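Long-range contacts in putative amidohydrolase (PDB 3MKV), which acts as a zinc-containing prolidase of the amidohydrolase superfamily, and so probably hydrolyses dipeptides that carry proline at their C-terminal end: residues 78-87 and 160-168; 275-284 and 300-311. All coordinates share one frame; numbering follows the deposited sequence.

How the contacts relate
Both contacts belong to the catalytic domain of the amidohydrolase family, a TIM barrel. Following the chain from the N terminus, contact 1 comes first: it closes a 72-residue excursion containing 20 helical and 13 strand residues, and brings the loop between strands 135-137 and 168-170 back onto the start of helix 83-99. Contact 2 opens only after that loop has closed, so the two neither nest nor cross. It spans just 15 residues and folds the segment 300-311 back against helix 277-286. The contact centres lie 28 Å apart and the nearest atoms about 10 Å, without touching. Contact 1 ties a loop to the start of helix 83-99 at a subunit boundary; contact 2 ties helices beside the zinc site.

Contact 1: 78-87 and 160-168; sequences VATLPNVLVT and CCVRVGALG
The type I beta turn from Arg163 to Ala166 docks onto the start of helix 83-99 and the loop leading into it, an early beta-alpha connection of the TIM barrel. Arg163 does most of the gripping. Its chain bends at chi2 (-83°) and again at chi3, which folds the guanidinium back along the loop 79-82 and sets the carbonyls of Ala79 and Leu81 at its edge. NE donates to Ala79 O at 2.8 Å, nearly along the C=O axis and close to the guanidinium plane. NH2 is modelled 2.5 Å from Leu81 O, a bent bond so short that its detail is doubtful. The third nitrogen, NH1, forms a salt bridge with Asp150 of a neighbouring subunit, whose carboxylate also accepts a hydrogen bond from Asn83 N; the charge thus links the fold to the assembly.

Over one face of the guanidinium lies the amide of Asn83, its plane turned 30° from that of the arginine. Asn83 OD1 accepts from Val164 N at 2.7 Å, almost straight at the hydrogen (174°) although the donor is tilted from the carbonyl plane. A water adds a bridge, donating to Asn83 OD1 and Leu81 O while accepting from Gly165 N. A second water joins Asn83 ND2 to Val162 O.

Beyond this polar layer the contact becomes apolar. Val164 CG1 slides past Val86 CG1 at 3.7 Å, and the two side chains run in opposite directions. Gly165, with no side chain, brings its CA to 3.6 Å from Val78 O. One turn into the helix, Thr87 OG1 donates to Asn83 O at 2.7 Å, reaching it from the face opposite Thr87 N.

Contact 2: 275-284 and 300-311; sequences PTLVTYDALA and IADVHGAGLHSI
Tyr280 and His304 meet where helix 277-286 runs past the short, weakly bonded helix 300-304; over these segments the axes approach to 9.9 Å at 146°, roughly antiparallel. The side chain of His304 is extended, with CG anti to the backbone N (chi1 175°), and this lays the imidazole across the backbone of the facing helix. Tyr280 O sits over the centre of the ring, 4.0 Å above its plane, and CD2 rests against Tyr280 CB. At the far end of the ring His304 NE2 donates to Asp281 OD2 at 2.6 Å. The bond is weak, since the N-H points well off the oxygen; the carboxylate and ring planes stand 61° apart. Even so, the carboxylate probably stabilises positive charge on the imidazole.

The Tyr280 ring takes a methyl from Val303. CG2 of that valine lies between its backbone N and carbonyl carbon, the crowded position, and from there makes a CH-pi contact 4.2 Å from the centroid of the Tyr280 ring, over the face but offset toward the rim. The hydroxyl of Tyr280 is bonded to that of Tyr236.

Aliphatic groups meet toward both ends of the contact. Ile300 CD1 presses against Leu283 CB at 3.5 Å. On the other side Leu277 splits its methyls: CD2 settles 3.6 Å from Gly307 CA, where no CB intervenes, while CD1 meets Ile311 tip to tip. Ile311 CD1 in turn reaches Pro275 CG at 3.7 Å, crossing the proline at about a right angle.

Here an outer helical layer backs a helix that follows barrel strand 272-274, and the Tyr280 side chain, about 6 Å from a zinc ion, places this packing beside the metal centre of a TIM-barrel amidohydrolase.

Contact 1: 78-87 and 160-168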
loop_
_atom_site.group_PDB
_atom_site.type_symbol
_atom_site.label_atom_id
_atom_site.label_comp_id
_atom_site.label_asym_id
_atom_site.label_seq_id
_atom_site.Cartn_x
_atom_site.Cartn_y
_atom_site.Cartn_z
ATOM N N VAL A 78 15.086 -16.305 -17.990
ATOM C CA VAL A 78 14.953 -17.481 -17.120
ATOM C C VAL A 78 14.137 -17.197 -15.841
ATOM O O VAL A 78 13.467 -18.087 -15.324
ATOM C CB VAL A 78 16.325 -18.124 -16.793
ATOM C CG1 VAL A 78 16.148 -19.346 -15.919
ATOM C CG2 VAL A 78 17.072 -18.508 -18.086
ATOM N N ALA A 79 14.165 -15.958 -15.352
ATOM C CA ALA A 79 13.457 -15.630 -14.116
ATOM C C ALA A 79 11.948 -15.495 -14.318
ATOM O O ALA A 79 11.184 -15.510 -13.354
ATOM C CB ALA A 79 14.026 -14.366 -13.476
ATOM N N THR A 80 11.526 -15.358 -15.570
ATOM C CA THR A 80 10.106 -15.242 -15.895
ATOM C C THR A 80 9.483 -16.596 -16.233
ATOM O O THR A 80 8.268 -16.750 -16.208
ATOM C CB THR A 80 9.890 -14.294 -17.086
ATOM O OG1 THR A 80 10.213 -14.986 -18.295
ATOM C CG2 THR A 80 10.777 -13.060 -16.946
ATOM N N LEU A 81 10.321 -17.568 -16.567
ATOM C CA LEU A 81 9.870 -18.942 -16.746
ATOM C C LEU A 81 9.229 -19.513 -15.477
ATOM O O LEU A 81 9.624 -19.178 -14.354
ATOM C CB LEU A 81 11.043 -19.819 -17.161
ATOM C CG LEU A 81 11.622 -19.498 -18.537
ATOM C CD1 LEU A 81 12.717 -20.483 -18.868
ATOM C CD2 LEU A 81 10.508 -19.546 -19.587
ATOM N N PRO A 82 8.231 -20.380 -15.657
ATOM C CA PRO A 82 7.551 -21.052 -14.572
ATOM C C PRO A 82 8.518 -21.797 -13.663
ATOM O O PRO A 82 9.472 -22.409 -14.138
ATOM C CB PRO A 82 6.656 -22.056 -15.306
ATOM C CG PRO A 82 6.383 -21.391 -16.614
ATOM C CD PRO A 82 7.688 -20.764 -16.968
ATOM N N ASN A 83 8.246 -21.754 -12.364
ATOM C CA ASN A 83 9.078 -22.398 -11.366
ATOM C C ASN A 83 9.198 -23.908 -11.591
ATOM O O ASN A 83 10.221 -24.514 -11.290
ATOM C CB ASN A 83 8.525 -22.092 -9.975
ATOM C CG ASN A 83 8.745 -20.635 -9.559
ATOM O OD1 ASN A 83 9.790 -20.034 -9.848
ATOM N ND2 ASN A 83 7.768 -20.070 -8.854
ATOM N N VAL A 84 8.149 -24.503 -12.145
ATOM C CA VAL A 84 8.114 -25.931 -12.432
ATOM C C VAL A 84 9.122 -26.289 -13.516
ATOM O O VAL A 84 9.930 -27.192 -13.335
ATOM C CB VAL A 84 6.675 -26.371 -12.852
ATOM C CG1 VAL A 84 6.668 -27.783 -13.469
ATOM C CG2 VAL A 84 5.721 -26.293 -11.652
ATOM N N LEU A 85 9.077 -25.566 -14.635
ATOM C CA LEU A 85 9.945 -25.845 -15.774
ATOM C C LEU A 85 11.402 -25.664 -15.415
ATOM O O LEU A 85 12.254 -26.476 -15.765
ATOM C CB LEU A 85 9.595 -24.943 -16.967
ATOM C CG LEU A 85 8.199 -25.146 -17.569
ATOM C CD1 LEU A 85 7.952 -24.172 -18.717
ATOM C CD2 LEU A 85 7.961 -26.591 -18.011
ATOM N N VAL A 86 11.692 -24.574 -14.726
ATOM C CA VAL A 86 13.049 -24.293 -14.332
ATOM C C VAL A 86 13.576 -25.426 -13.470
ATOM O O VAL A 86 14.683 -25.904 -13.678
ATOM C CB VAL A 86 13.132 -22.967 -13.576
ATOM C CG1 VAL A 86 14.568 -22.675 -13.189
ATOM C CG2 VAL A 86 12.579 -21.844 -14.446
ATOM N N THR A 87 12.770 -25.857 -12.505
ATOM C CA THR A 87 13.168 -26.902 -11.581
ATOM C C THR A 87 13.453 -28.196 -12.332
ATOM O O THR A 87 14.488 -28.816 -12.145
ATOM C CB THR A 87 12.047 -27.186 -10.541
ATOM O OG1 THR A 87 11.832 -26.038 -9.713
ATOM C CG2 THR A 87 12.412 -28.355 -9.674
ATOM N N CYS A 160 7.484 -11.183 -1.330
ATOM C CA CYS A 160 7.798 -12.348 -0.500
ATOM C C CYS A 160 8.426 -13.491 -1.286
ATOM O O CYS A 160 9.328 -14.172 -0.792
ATOM C CB CYS A 160 6.536 -12.885 0.187
ATOM S SG CYS A 160 5.509 -11.661 1.012
ATOM N N CYS A 161 7.932 -13.696 -2.507
ATOM C CA CYS A 161 8.203 -14.918 -3.267
ATOM C C CYS A 161 9.392 -14.880 -4.223
ATOM O O CYS A 161 9.435 -14.086 -5.165
ATOM C CB CYS A 161 6.947 -15.356 -4.025
ATOM S SG CYS A 161 6.185 -16.849 -3.365
ATOM N N VAL A 162 10.344 -15.777 -3.986
ATOM C CA VAL A 162 11.467 -15.957 -4.891
ATOM C C VAL A 162 11.075 -16.779 -6.133
ATOM O O VAL A 162 10.346 -17.775 -6.041
ATOM C CB VAL A 162 12.662 -16.616 -4.171
ATOM C CG1 VAL A 162 12.533 -16.426 -2.666
ATOM C CG2 VAL A 162 12.780 -18.093 -4.543
ATOM N N ARG A 163 11.546 -16.330 -7.294
ATOM C CA ARG A 163 11.394 -17.087 -8.525
ATOM C C ARG A 163 12.539 -18.071 -8.566
ATOM O O ARG A 163 13.668 -17.728 -8.228
ATOM C CB ARG A 163 11.493 -16.176 -9.750
ATOM C CG ARG A 163 10.560 -14.972 -9.760
ATOM C CD ARG A 163 9.179 -15.305 -10.253
ATOM N NE ARG A 163 9.203 -16.159 -11.428
ATOM C CZ ARG A 163 8.220 -16.986 -11.761
ATOM N NH1 ARG A 163 7.136 -17.061 -11.006
ATOM N NH2 ARG A 163 8.325 -17.738 -12.844
ATOM N N VAL A 164 12.257 -19.294 -8.989
ATOM C CA VAL A 164 13.268 -20.336 -9.016
ATOM C C VAL A 164 14.351 -20.049 -10.051
ATOM O O VAL A 164 15.495 -20.479 -9.905
ATOM C CB VAL A 164 12.626 -21.696 -9.302
ATOM C CG1 VAL A 164 13.681 -22.734 -9.631
ATOM C CG2 VAL A 164 11.762 -22.124 -8.113
ATOM N N GLY A 165 13.989 -19.308 -11.093
ATOM C CA GLY A 165 14.924 -18.981 -12.152
ATOM C C GLY A 165 15.684 -17.697 -11.915
ATOM O O GLY A 165 16.412 -17.235 -12.797
ATOM N N ALA A 166 15.519 -17.112 -10.729
ATOM C CA ALA A 166 16.249 -15.892 -10.358
ATOM C C ALA A 166 17.610 -16.206 -9.753
ATOM O O ALA A 166 17.698 -16.836 -8.696
ATOM C CB ALA A 166 15.426 -15.033 -9.400
ATOM N N LEU A 167 18.666 -15.772 -10.432
ATOM C CA LEU A 167 20.034 -15.932 -9.929
ATOM C C LEU A 167 20.392 -14.884 -8.850
ATOM O O LEU A 167 21.257 -15.120 -7.994
ATOM C CB LEU A 167 21.052 -15.821 -11.070
ATOM C CG LEU A 167 21.088 -16.751 -12.291
ATOM C CD1 LEU A 167 22.497 -16.673 -12.902
ATOM C CD2 LEU A 167 20.718 -18.199 -11.999
ATOM N N GLY A 168 19.741 -13.727 -8.904
ATOM C CA GLY A 168 19.981 -12.688 -7.920
ATOM C C GLY A 168 18.755 -11.934 -7.448
ATOM O O GLY A 168 17.631 -12.287 -7.770
HETATM O O HOH W 1 11.208 -19.062 -11.973
HETATM O O HOH W 2 7.367 -17.637 -6.754
#

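Contact 2: 275-284 and 300-311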
loop_
_atom_site.group_PDB
_atom_site.type_symbol
_atom_site.label_atom_id
_atom_site.label_comp_id
_atom_site.label_asym_id
_atom_site.label_seq_id
_atom_site.Cartn_x
_atom_site.Cartn_y
_atom_site.Cartn_z
ATOM N N PRO A 275 38.911 -18.310 -10.853
ATOM C CA PRO A 275 38.845 -18.004 -12.275
ATOM C C PRO A 275 37.798 -18.888 -12.917
ATOM O O PRO A 275 37.612 -20.024 -12.485
ATOM C CB PRO A 275 40.245 -18.399 -12.788
ATOM C CG PRO A 275 41.106 -18.538 -11.543
ATOM C CD PRO A 275 40.158 -19.004 -10.487
ATOM N N THR A 276 37.128 -18.390 -13.948
ATOM C CA THR A 276 36.101 -19.180 -14.619
ATOM C C THR A 276 36.253 -19.093 -16.138
ATOM O O THR A 276 35.301 -18.774 -16.858
ATOM C CB THR A 276 34.688 -18.741 -14.168
ATOM O OG1 THR A 276 34.489 -17.348 -14.470
ATOM C CG2 THR A 276 34.523 -18.952 -12.660
ATOM N N LEU A 277 37.466 -19.394 -16.608
ATOM C CA LEU A 277 37.882 -19.181 -18.013
ATOM C C LEU A 277 37.025 -19.855 -19.091
ATOM O O LEU A 277 36.765 -19.278 -20.142
ATOM C CB LEU A 277 39.351 -19.601 -18.206
ATOM C CG LEU A 277 40.361 -18.954 -17.259
ATOM C CD1 LEU A 277 41.767 -19.442 -17.537
ATOM C CD2 LEU A 277 40.287 -17.440 -17.381
ATOM N N VAL A 278 36.606 -21.083 -18.840
ATOM C CA VAL A 278 35.879 -21.848 -19.846
ATOM C C VAL A 278 34.616 -21.122 -20.317
ATOM O O VAL A 278 34.208 -21.239 -21.479
ATOM C CB VAL A 278 35.516 -23.252 -19.314
ATOM C CG1 VAL A 278 34.630 -23.139 -18.069
ATOM C CG2 VAL A 278 34.865 -24.092 -20.410
ATOM N N THR A 279 33.998 -20.370 -19.414
ATOM C CA THR A 279 32.754 -19.694 -19.738
ATOM C C THR A 279 32.945 -18.618 -20.797
ATOM O O THR A 279 32.095 -18.445 -21.669
ATOM C CB THR A 279 32.087 -19.080 -18.500
ATOM O OG1 THR A 279 30.807 -18.557 -18.871
ATOM C CG2 THR A 279 32.941 -17.963 -17.925
ATOM N N TYR A 280 34.058 -17.897 -20.730
ATOM C CA TYR A 280 34.315 -16.843 -21.711
ATOM C C TYR A 280 34.544 -17.407 -23.114
ATOM O O TYR A 280 34.022 -16.874 -24.098
ATOM C CB TYR A 280 35.453 -15.936 -21.239
ATOM C CG TYR A 280 35.199 -15.478 -19.824
ATOM C CD1 TYR A 280 34.039 -14.783 -19.513
ATOM C CD2 TYR A 280 36.087 -15.767 -18.791
ATOM C CE1 TYR A 280 33.769 -14.370 -18.225
ATOM C CE2 TYR A 280 35.823 -15.356 -17.487
ATOM C CZ TYR A 280 34.654 -14.656 -17.219
ATOM O OH TYR A 280 34.345 -14.235 -15.946
ATOM N N ASP A 281 35.295 -18.500 -23.199
ATOM C CA ASP A 281 35.498 -19.195 -24.466
ATOM C C ASP A 281 34.184 -19.651 -25.111
ATOM O O ASP A 281 34.081 -19.733 -26.337
ATOM C CB ASP A 281 36.427 -20.396 -24.272
ATOM C CG ASP A 281 37.865 -19.983 -23.999
ATOM O OD1 ASP A 281 38.751 -20.869 -24.016
ATOM O OD2 ASP A 281 38.107 -18.774 -23.772
ATOM N N ALA A 282 33.188 -19.953 -24.281
ATOM C CA ALA A 282 31.901 -20.445 -24.765
ATOM C C ALA A 282 30.958 -19.316 -25.159
ATOM O O ALA A 282 30.221 -19.431 -26.138
ATOM C CB ALA A 282 31.244 -21.333 -23.719
ATOM N N LEU A 283 30.963 -18.233 -24.391
ATOM C CA LEU A 283 30.123 -17.090 -24.715
ATOM C C LEU A 283 30.477 -16.560 -26.102
ATOM O O LEU A 283 29.599 -16.162 -26.873
ATOM C CB LEU A 283 30.276 -15.989 -23.663
ATOM C CG LEU A 283 29.643 -16.262 -22.294
ATOM C CD1 LEU A 283 30.056 -15.214 -21.276
ATOM C CD2 LEU A 283 28.122 -16.346 -22.410
ATOM N N ALA A 284 31.768 -16.569 -26.416
ATOM C CA ALA A 284 32.241 -16.119 -27.719
ATOM C C ALA A 284 31.865 -17.098 -28.835
ATOM O O ALA A 284 31.427 -16.683 -29.902
ATOM C CB ALA A 284 33.749 -15.896 -27.686
ATOM N N ILE A 300 31.768 -9.448 -23.995
ATOM C CA ILE A 300 32.697 -10.569 -23.841
ATOM C C ILE A 300 34.167 -10.182 -24.041
ATOM O O ILE A 300 35.018 -10.472 -23.195
ATOM C CB ILE A 300 32.332 -11.724 -24.797
ATOM C CG1 ILE A 300 30.855 -12.097 -24.630
ATOM C CG2 ILE A 300 33.234 -12.923 -24.555
ATOM C CD1 ILE A 300 30.352 -13.110 -25.635
ATOM N N ALA A 301 34.455 -9.526 -25.163
ATOM C CA ALA A 301 35.831 -9.245 -25.564
ATOM C C ALA A 301 36.602 -8.497 -24.480
ATOM O O ALA A 301 37.829 -8.601 -24.387
ATOM C CB ALA A 301 35.853 -8.469 -26.876
ATOM N N ASP A 302 35.869 -7.747 -23.662
ATOM C CA ASP A 302 36.466 -6.946 -22.598
ATOM C C ASP A 302 37.377 -7.777 -21.695
ATOM O O ASP A 302 38.488 -7.352 -21.363
ATOM C CB ASP A 302 35.378 -6.273 -21.750
ATOM C CG ASP A 302 34.557 -5.254 -22.533
ATOM O OD1 ASP A 302 33.433 -4.931 -22.085
ATOM O OD2 ASP A 302 35.027 -4.771 -23.587
ATOM N N VAL A 303 36.906 -8.961 -21.307
ATOM C CA VAL A 303 37.597 -9.775 -20.309
ATOM C C VAL A 303 38.175 -11.081 -20.858
ATOM O O VAL A 303 39.105 -11.639 -20.292
ATOM C CB VAL A 303 36.663 -10.109 -19.109
ATOM C CG1 VAL A 303 36.059 -8.843 -18.535
ATOM C CG2 VAL A 303 35.567 -11.085 -19.519
ATOM N N HIS A 304 37.615 -11.563 -21.957
ATOM C CA HIS A 304 37.932 -12.889 -22.475
ATOM C C HIS A 304 39.420 -13.154 -22.740
ATOM O O HIS A 304 39.943 -14.200 -22.348
ATOM C CB HIS A 304 37.089 -13.168 -23.723
ATOM C CG HIS A 304 37.419 -14.460 -24.401
ATOM N ND1 HIS A 304 37.081 -14.719 -25.713
ATOM C CD2 HIS A 304 38.070 -15.562 -23.955
ATOM C CE1 HIS A 304 37.496 -15.930 -26.040
ATOM N NE2 HIS A 304 38.103 -16.461 -24.993
ATOM N N GLY A 305 40.100 -12.211 -23.398
ATOM C CA GLY A 305 41.500 -12.400 -23.784
ATOM C C GLY A 305 42.553 -12.279 -22.685
ATOM O O GLY A 305 43.687 -12.735 -22.853
ATOM N N ALA A 306 42.187 -11.665 -21.561
ATOM C CA ALA A 306 43.124 -11.434 -20.462
ATOM C C ALA A 306 43.159 -12.602 -19.477
ATOM O O ALA A 306 44.104 -12.746 -18.684
ATOM C CB ALA A 306 42.758 -10.153 -19.736
ATOM N N GLY A 307 42.120 -13.430 -19.528
ATOM C CA GLY A 307 41.958 -14.535 -18.588
ATOM C C GLY A 307 43.157 -15.457 -18.470
ATOM O O GLY A 307 43.653 -15.710 -17.369
ATOM N N LEU A 308 43.622 -15.975 -19.601
ATOM C CA LEU A 308 44.755 -16.891 -19.587
ATOM C C LEU A 308 45.945 -16.250 -18.867
ATOM O O LEU A 308 46.602 -16.884 -18.043
ATOM C CB LEU A 308 45.128 -17.288 -21.018
ATOM C CG LEU A 308 45.629 -18.713 -21.290
ATOM C CD1 LEU A 308 44.676 -19.763 -20.733
ATOM C CD2 LEU A 308 45.852 -18.933 -22.794
ATOM N N HIS A 309 46.206 -14.981 -19.157
ATOM C CA HIS A 309 47.333 -14.289 -18.540
ATOM C C HIS A 309 47.144 -13.999 -17.035
ATOM O O HIS A 309 48.115 -14.015 -16.268
ATOM C CB HIS A 309 47.671 -13.006 -19.316
ATOM C CG HIS A 309 48.821 -12.237 -18.739
ATOM N ND1 HIS A 309 50.069 -12.791 -18.557
ATOM C CD2 HIS A 309 48.912 -10.955 -18.311
ATOM C CE1 HIS A 309 50.880 -11.887 -18.034
ATOM N NE2 HIS A 309 50.202 -10.762 -17.877
ATOM N N SER A 310 45.906 -13.727 -16.624
ATOM C CA SER A 310 45.604 -13.465 -15.206
ATOM C C SER A 310 46.115 -14.581 -14.312
ATOM O O SER A 310 46.572 -14.329 -13.196
ATOM C CB SER A 310 44.098 -13.266 -14.978
ATOM O OG SER A 310 43.351 -14.434 -15.310
ATOM N N ILE A 311 46.032 -15.814 -14.812
ATOM C CA ILE A 311 46.501 -16.996 -14.084
ATOM C C ILE A 311 47.991 -16.895 -13.757
ATOM O O ILE A 311 48.415 -17.155 -12.622
ATOM C CB ILE A 311 46.243 -18.296 -14.884
ATOM C CG1 ILE A 311 44.759 -18.426 -15.247
ATOM C CG2 ILE A 311 46.713 -19.516 -14.104
ATOM C CD1 ILE A 311 43.830 -18.436 -14.044
#